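MFP2b (Ascaris suum, PDB 2BJR) enhances polymerization of the major sperm protein (MSP) in the amoeboid motility of nematode sperm, and carries a bound zinc ion. Local coordinates at residues E194-T206 / M241-A253. Numbering follows the deposited sequence.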
loop_
_atom_site.group_PDB
_atom_site.type_symbol
_atom_site.label_atom_id
_atom_site.label_comp_id
_atom_site.label_asym_id
_atom_site.label_seq_id
_atom_site.Cartn_x
_atom_site.Cartn_y
_atom_site.Cartn_z
ATOM N N GLU A 194 -6.828 -2.765 4.300
ATOM C CA GLU A 194 -6.021 -1.774 4.990
ATOM C C GLU A 194 -4.586 -2.309 5.141
ATOM O O GLU A 194 -4.359 -3.316 5.804
ATOM C CB GLU A 194 -6.632 -1.470 6.353
ATOM C CG GLU A 194 -5.894 -0.387 7.124
ATOM C CD GLU A 194 -6.243 1.017 6.682
ATOM O OE1 GLU A 194 -7.101 1.184 5.793
ATOM O OE2 GLU A 194 -5.668 1.957 7.268
ATOM N N TRP A 195 -3.626 -1.640 4.488
ATOM C CA TRP A 195 -2.215 -2.023 4.550
ATOM C C TRP A 195 -1.379 -0.925 5.187
ATOM O O TRP A 195 -1.445 0.212 4.750
ATOM C CB TRP A 195 -1.708 -2.263 3.110
ATOM C CG TRP A 195 -2.304 -3.482 2.425
ATOM C CD1 TRP A 195 -3.351 -3.517 1.545
ATOM C CD2 TRP A 195 -1.834 -4.796 2.527
ATOM N NE1 TRP A 195 -3.531 -4.789 1.071
ATOM C CE2 TRP A 195 -2.624 -5.602 1.686
ATOM C CE3 TRP A 195 -0.809 -5.401 3.265
ATOM C CZ2 TRP A 195 -2.415 -6.966 1.547
ATOM C CZ3 TRP A 195 -0.636 -6.730 3.146
ATOM C CH2 TRP A 195 -1.423 -7.505 2.282
ATOM N N ALA A 196 -0.581 -1.242 6.206
ATOM C CA ALA A 196 0.150 -0.235 6.912
ATOM C C ALA A 196 1.641 -0.372 6.560
ATOM O O ALA A 196 2.182 -1.461 6.479
ATOM C CB ALA A 196 -0.064 -0.386 8.415
ATOM N N ASP A 197 2.322 0.747 6.401
ATOM C CA ASP A 197 3.778 0.761 6.112
ATOM C C ASP A 197 4.614 0.725 7.375
ATOM O O ASP A 197 4.395 1.536 8.298
ATOM C CB ASP A 197 4.112 2.041 5.348
ATOM C CG ASP A 197 3.488 2.051 3.949
ATOM O OD1 ASP A 197 3.994 1.296 3.108
ATOM O OD2 ASP A 197 2.473 2.723 3.651
ATOM N N PHE A 198 5.568 -0.200 7.381
ATOM C CA PHE A 198 6.563 -0.371 8.403
ATOM C C PHE A 198 7.843 -0.877 7.804
ATOM O O PHE A 198 7.860 -1.450 6.724
ATOM C CB PHE A 198 6.101 -1.404 9.406
ATOM C CG PHE A 198 5.025 -0.944 10.303
ATOM C CD1 PHE A 198 3.696 -1.216 10.031
ATOM C CD2 PHE A 198 5.344 -0.268 11.489
ATOM C CE1 PHE A 198 2.665 -0.781 10.910
ATOM C CE2 PHE A 198 4.311 0.153 12.379
ATOM C CZ PHE A 198 2.986 -0.104 12.068
ATOM N N ARG A 199 8.944 -0.711 8.529
ATOM C CA ARG A 199 10.196 -1.345 8.154
ATOM C C ARG A 199 10.456 -2.501 9.078
ATOM O O ARG A 199 10.176 -2.409 10.252
ATOM C CB ARG A 199 11.364 -0.378 8.230
ATOM C CG ARG A 199 11.271 0.878 7.344
ATOM C CD ARG A 199 12.461 1.870 7.560
ATOM N NE ARG A 199 12.443 2.364 8.931
ATOM C CZ ARG A 199 11.739 3.394 9.356
ATOM N NH1 ARG A 199 11.054 4.142 8.505
ATOM N NH2 ARG A 199 11.744 3.700 10.651
ATOM N N CYS A 200 11.065 -3.561 8.564
ATOM C CA CYS A 200 11.494 -4.649 9.414
ATOM C C CYS A 200 12.472 -4.096 10.410
ATOM O O CYS A 200 13.257 -3.183 10.081
ATOM C CB CYS A 200 12.196 -5.730 8.639
ATOM S SG CYS A 200 10.974 -6.556 7.655
ATOM N N GLY A 201 12.326 -4.583 11.635
ATOM C CA GLY A 201 13.065 -4.075 12.789
ATOM C C GLY A 201 12.472 -2.880 13.501
ATOM O O GLY A 201 12.984 -2.526 14.563
ATOM N N ASP A 202 11.450 -2.245 12.945
ATOM C CA ASP A 202 10.669 -1.243 13.664
ATOM C C ASP A 202 9.981 -1.973 14.827
ATOM O O ASP A 202 9.805 -3.202 14.780
ATOM C CB ASP A 202 9.516 -0.685 12.818
ATOM C CG ASP A 202 9.912 0.425 11.830
ATOM O OD1 ASP A 202 11.062 0.952 11.902
ATOM O OD2 ASP A 202 9.031 0.866 10.985
ATOM N N PRO A 203 9.539 -1.226 15.842
ATOM C CA PRO A 203 8.728 -1.807 16.912
ATOM C C PRO A 203 7.431 -2.382 16.376
ATOM O O PRO A 203 6.895 -1.841 15.401
ATOM C CB PRO A 203 8.446 -0.607 17.834
ATOM C CG PRO A 203 9.567 0.353 17.586
ATOM C CD PRO A 203 9.797 0.215 16.074
ATOM N N TRP A 204 6.923 -3.431 17.025
ATOM C CA TRP A 204 5.667 -4.085 16.650
ATOM C C TRP A 204 4.549 -3.029 16.574
ATOM O O TRP A 204 4.552 -2.103 17.378
ATOM C CB TRP A 204 5.312 -5.172 17.674
ATOM C CG TRP A 204 4.267 -6.090 17.204
ATOM C CD1 TRP A 204 2.979 -6.168 17.629
ATOM C CD2 TRP A 204 4.407 -7.060 16.167
ATOM N NE1 TRP A 204 2.305 -7.129 16.916
ATOM C CE2 TRP A 204 3.163 -7.702 16.021
ATOM C CE3 TRP A 204 5.464 -7.464 15.363
ATOM C CZ2 TRP A 204 2.953 -8.711 15.115
ATOM C CZ3 TRP A 204 5.261 -8.445 14.463
ATOM C CH2 TRP A 204 4.014 -9.089 14.348
ATOM N N PRO A 205 3.645 -3.133 15.598
ATOM C CA PRO A 205 2.578 -2.142 15.409
ATOM C C PRO A 205 1.660 -1.929 16.625
ATOM O O PRO A 205 1.264 -2.875 17.297
ATOM C CB PRO A 205 1.741 -2.734 14.283
ATOM C CG PRO A 205 2.624 -3.584 13.548
ATOM C CD PRO A 205 3.565 -4.202 14.583
ATOM N N THR A 206 1.331 -0.664 16.861
ATOM C CA THR A 206 0.377 -0.226 17.902
ATOM C C THR A 206 -0.865 0.436 17.287
ATOM O O THR A 206 -1.852 0.660 17.969
ATOM C CB THR A 206 1.083 0.800 18.834
ATOM O OG1 THR A 206 1.513 1.942 18.072
ATOM C CG2 THR A 206 2.381 0.256 19.394
HETATM N N MSE A 241 3.643 -12.113 -0.885
HETATM C CA MSE A 241 3.071 -12.268 0.439
HETATM C C MSE A 241 3.969 -13.178 1.260
HETATM O O MSE A 241 4.596 -14.093 0.790
HETATM C CB MSE A 241 1.654 -12.832 0.436
HETATM C CG MSE A 241 0.666 -12.028 -0.266
HETATM SE SE MSE A 241 0.183 -10.404 0.628
HETATM C CE MSE A 241 -1.104 -9.889 -0.690
ATOM N N GLY A 242 4.088 -12.847 2.519
ATOM C CA GLY A 242 4.860 -13.641 3.392
ATOM C C GLY A 242 4.436 -13.417 4.821
ATOM O O GLY A 242 3.301 -13.032 5.090
ATOM N N ARG A 243 5.349 -13.707 5.745
ATOM C CA ARG A 243 5.022 -13.721 7.161
ATOM C C ARG A 243 5.874 -12.798 7.997
ATOM O O ARG A 243 7.072 -12.655 7.736
ATOM C CB ARG A 243 5.137 -15.151 7.669
ATOM C CG ARG A 243 6.505 -15.774 7.772
ATOM C CD ARG A 243 6.466 -17.234 8.215
ATOM N NE ARG A 243 7.790 -17.865 8.213
ATOM C CZ ARG A 243 8.370 -18.375 7.124
ATOM N NH1 ARG A 243 7.745 -18.340 5.953
ATOM N NH2 ARG A 243 9.567 -18.913 7.184
ATOM N N ILE A 244 5.252 -12.147 8.982
ATOM C CA ILE A 244 5.969 -11.481 10.062
ATOM C C ILE A 244 5.660 -12.095 11.423
ATOM O O ILE A 244 4.652 -12.776 11.595
ATOM C CB ILE A 244 5.730 -9.992 10.113
ATOM C CG1 ILE A 244 4.250 -9.694 10.295
ATOM C CG2 ILE A 244 6.288 -9.330 8.858
ATOM C CD1 ILE A 244 3.930 -8.249 10.688
ATOM N N TRP A 245 6.592 -11.895 12.369
ATOM C CA TRP A 245 6.361 -12.278 13.764
ATOM C C TRP A 245 7.089 -11.274 14.629
ATOM O O TRP A 245 7.979 -10.540 14.159
ATOM C CB TRP A 245 6.857 -13.682 14.043
ATOM C CG TRP A 245 8.322 -13.883 13.814
ATOM C CD1 TRP A 245 9.297 -13.923 14.777
ATOM C CD2 TRP A 245 8.993 -14.104 12.565
ATOM N NE1 TRP A 245 10.525 -14.148 14.203
ATOM C CE2 TRP A 245 10.373 -14.269 12.849
ATOM C CE3 TRP A 245 8.577 -14.179 11.230
ATOM C CZ2 TRP A 245 11.337 -14.485 11.847
ATOM C CZ3 TRP A 245 9.530 -14.385 10.240
ATOM C CH2 TRP A 245 10.899 -14.567 10.553
ATOM N N ASN A 246 6.695 -11.255 15.897
ATOM C CA ASN A 246 7.199 -10.303 16.854
ATOM C C ASN A 246 8.442 -10.935 17.493
ATOM O O ASN A 246 8.353 -11.920 18.203
ATOM C CB ASN A 246 6.112 -9.964 17.842
ATOM C CG ASN A 246 6.544 -8.908 18.876
ATOM O OD1 ASN A 246 7.703 -8.510 18.922
ATOM N ND2 ASN A 246 5.598 -8.431 19.657
ATOM N N ASP A 247 9.596 -10.376 17.165
ATOM C CA ASP A 247 10.884 -10.854 17.665
ATOM C C ASP A 247 11.425 -9.826 18.669
ATOM O O ASP A 247 12.046 -8.801 18.328
ATOM C CB ASP A 247 11.837 -11.106 16.501
ATOM C CG ASP A 247 13.221 -11.559 16.948
ATOM O OD1 ASP A 247 13.403 -12.041 18.091
ATOM O OD2 ASP A 247 14.186 -11.470 16.178
ATOM N N GLY A 248 11.177 -10.096 19.932
ATOM C CA GLY A 248 11.655 -9.230 20.988
ATOM C C GLY A 248 11.140 -7.804 20.952
ATOM O O GLY A 248 11.871 -6.892 21.263
ATOM N N GLY A 249 9.891 -7.627 20.522
ATOM C CA GLY A 249 9.244 -6.334 20.384
ATOM C C GLY A 249 9.402 -5.673 19.007
ATOM O O GLY A 249 8.845 -4.605 18.786
ATOM N N LYS A 250 10.146 -6.328 18.110
ATOM C CA LYS A 250 10.525 -5.795 16.798
ATOM C C LYS A 250 9.876 -6.647 15.687
ATOM O O LYS A 250 9.722 -7.869 15.812
ATOM C CB LYS A 250 12.041 -5.821 16.640
ATOM C CG LYS A 250 12.769 -4.815 17.604
ATOM C CD LYS A 250 14.268 -4.817 17.345
ATOM C CE LYS A 250 15.108 -4.016 18.389
ATOM N NZ LYS A 250 16.520 -3.806 17.892
ATOM N N ILE A 251 9.530 -6.012 14.594
ATOM C CA ILE A 251 9.031 -6.747 13.412
ATOM C C ILE A 251 10.147 -7.577 12.759
ATOM O O ILE A 251 11.199 -7.062 12.373
ATOM C CB ILE A 251 8.427 -5.751 12.412
ATOM C CG1 ILE A 251 7.273 -4.993 13.048
ATOM C CG2 ILE A 251 7.951 -6.497 11.094
ATOM C CD1 ILE A 251 6.882 -3.746 12.294
ATOM N N ALA A 252 9.917 -8.873 12.629
ATOM C CA ALA A 252 10.765 -9.759 11.878
ATOM C C ALA A 252 9.916 -10.378 10.778
ATOM O O ALA A 252 8.724 -10.553 10.960
ATOM C CB ALA A 252 11.314 -10.835 12.773
ATOM N N ALA A 253 10.547 -10.703 9.650
ATOM C CA ALA A 253 9.828 -11.168 8.463
ATOM C C ALA A 253 10.575 -12.267 7.733
ATOM O O ALA A 253 11.829 -12.392 7.813
ATOM C CB ALA A 253 9.545 -9.985 7.517
HETATM O O HOH W 1 16.012 -3.009 14.626
#
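Gly201, Asp202 and Trp204, in the loop after strand 194-199, bond by their backbones to Ile251 and Gly249 of the hairpin 238-257. Gly201 N reaches a lone pair of Ile251 O, and Ile251 N points almost straight at Asp202 O (2.8 Å). Trp204 N meets Gly249 O (2.9 Å) at the hairpin's type I' turn. Between them Pro203 and Lys250 form a single beta bridge.

The apolar part centres on Trp204 and Ile251. A chi1 of -166°, trans to the backbone N, swings the Trp204 indole over Asn246, whose CB stands 3.7 Å from the six-membered ring centroid while its amide stacks 4° from parallel. Pro205 CD lies against the opposite face, toward its rim, Ile244 CD1 meets Trp204 CH2 at 3.8 Å, and Tyr229 packs edge-to-face. Ile251 CD1 enters between Phe198 CB (3.8 Å) and Pro205 CD. At the other end of the contact the selenium of Met241, a selenomethionine, touches Trp195 CH2 obliquely (3.7 Å), a Met-aromatic contact.

Asp202 turns back within its own segment: OD2 accepts Arg199 N, and OD1 pairs with Arg199 NH2, which also bridges to Asp22. Tying the type II turn's ends together probably helps present Gly201 N and Asp202 O to Ile251, while the indole, held on both faces, probably steadies Trp204's end.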